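Local coordinates for protein putative aminooxidase (PDB 2BA9) that isomerises polyunsaturated fatty acids, producing conjugated linoleic acid, and carries bound FAD, at residues Cys344-Met347 with Val348-Asp351. Numbering follows the deposited sequence.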
# COMPACT_ATOMS: atom_id res chain seq x y z
N CYS A 344 7.25 -8.23 -19.41
CA CYS A 344 6.01 -8.10 -18.68
C CYS A 344 4.92 -7.40 -19.50
O CYS A 344 3.76 -7.83 -19.47
CB CYS A 344 6.26 -7.37 -17.36
SG CYS A 344 7.25 -8.36 -16.21
N ARG A 345 5.27 -6.34 -20.23
CA ARG A 345 4.31 -5.70 -21.11
C ARG A 345 3.82 -6.69 -22.19
O ARG A 345 2.63 -6.71 -22.51
CB ARG A 345 4.85 -4.42 -21.76
CG ARG A 345 3.79 -3.68 -22.60
CD ARG A 345 4.32 -2.42 -23.28
NE ARG A 345 4.67 -1.37 -22.33
CZ ARG A 345 5.34 -0.26 -22.62
NH1 ARG A 345 5.74 0.00 -23.85
NH2 ARG A 345 5.61 0.62 -21.66
N GLN A 346 4.72 -7.50 -22.74
CA GLN A 346 4.29 -8.51 -23.72
C GLN A 346 3.33 -9.53 -23.09
O GLN A 346 2.38 -9.97 -23.73
CB GLN A 346 5.49 -9.21 -24.38
CG GLN A 346 5.12 -10.12 -25.57
CD GLN A 346 4.41 -9.38 -26.70
OE1 GLN A 346 4.80 -8.27 -27.08
NE2 GLN A 346 3.38 -10.00 -27.27
N MET A 347 3.57 -9.89 -21.83
CA MET A 347 2.66 -10.78 -21.11
C MET A 347 1.29 -10.15 -20.89
O MET A 347 0.29 -10.86 -20.87
CB MET A 347 3.26 -11.25 -19.79
CG MET A 347 4.25 -12.38 -19.97
SD MET A 347 4.90 -13.05 -18.44
CE MET A 347 6.29 -11.93 -18.21
N VAL A 348 1.24 -8.83 -20.72
CA VAL A 348 -0.04 -8.13 -20.66
C VAL A 348 -0.80 -8.39 -21.98
O VAL A 348 -1.98 -8.76 -21.98
CB VAL A 348 0.16 -6.60 -20.46
CG1 VAL A 348 -1.18 -5.86 -20.52
CG2 VAL A 348 0.83 -6.30 -19.13
N LEU A 349 -0.13 -8.20 -23.10
CA LEU A 349 -0.78 -8.45 -24.38
C LEU A 349 -1.20 -9.92 -24.46
O LEU A 349 -2.36 -10.22 -24.73
CB LEU A 349 0.13 -8.09 -25.55
CG LEU A 349 0.70 -6.67 -25.51
CD1 LEU A 349 1.37 -6.34 -26.85
CD2 LEU A 349 -0.38 -5.67 -25.15
N ASP A 350 -0.26 -10.83 -24.19
CA ASP A 350 -0.49 -12.26 -24.40
C ASP A 350 -1.50 -12.83 -23.41
O ASP A 350 -2.36 -13.64 -23.80
CB ASP A 350 0.82 -13.06 -24.32
CG ASP A 350 1.84 -12.65 -25.37
OD1 ASP A 350 1.49 -12.03 -26.38
OD2 ASP A 350 3.02 -12.99 -25.18
N ASP A 351 -1.42 -12.42 -22.15
CA ASP A 351 -2.39 -12.87 -21.12
C ASP A 351 -3.82 -12.39 -21.42
O ASP A 351 -4.76 -13.18 -21.38
CB ASP A 351 -1.98 -12.44 -19.70
CG ASP A 351 -0.84 -13.30 -19.11
OD1 ASP A 351 -0.48 -14.37 -19.67
OD2 ASP A 351 -0.32 -12.90 -18.05
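The side-chain amide of Gln346 and the carboxylate of Asp350 meet one turn apart on a helix, their planes 54° apart. Gln346 NE2 donates to Asp350 OD1 at 2.9 Å, approaching on the syn side but well out of the carboxylate plane. Gln346 O lies over the face of the carboxylate on the side from which NE2 comes, 3.2 Å from Asp350 CG; this is contact between acceptors, and the oxygen's bond is to Asp350 N. A single methyl, Leu349 CD1, lies off one face of the amide, displaced past the oxygen and nitrogen ends, 3.9 Å from Gln346 OE1. With CG anti to the backbone N (chi1 -171°), the Gln346 chain then bends at chi2 (59°), which brings its amide back toward the next turn.

A similar relation recurs at the buried Asp351, where Met347 O stands over the carboxylate face, 3.2 Å from Asp351 CG. Its charge is probably eased by two bonds to OD2, from His309 ND1 and the amide of Val310, which tie the helix to His309 and to the start of strand 310-315. On the flank, Val348 CG2 rests 3.3 Å from Cys344 O, the carbonyl that accepts from Val348 N.

Cys344 and Val348 face inward onto strands 277-288 and 325-330, Leu349 leans on strand 359-373, and Arg345 reaches out to a salt bridge with Glu365. Backbone bonds four residues back, such as Asp350 N to Gln346 O at 2.8 Å, complete a regular amphipathic alpha-helix with an i to i+4 Gln-Asp bond, packed on the mixed sheet of this flavin-containing amine oxidoreductase family member.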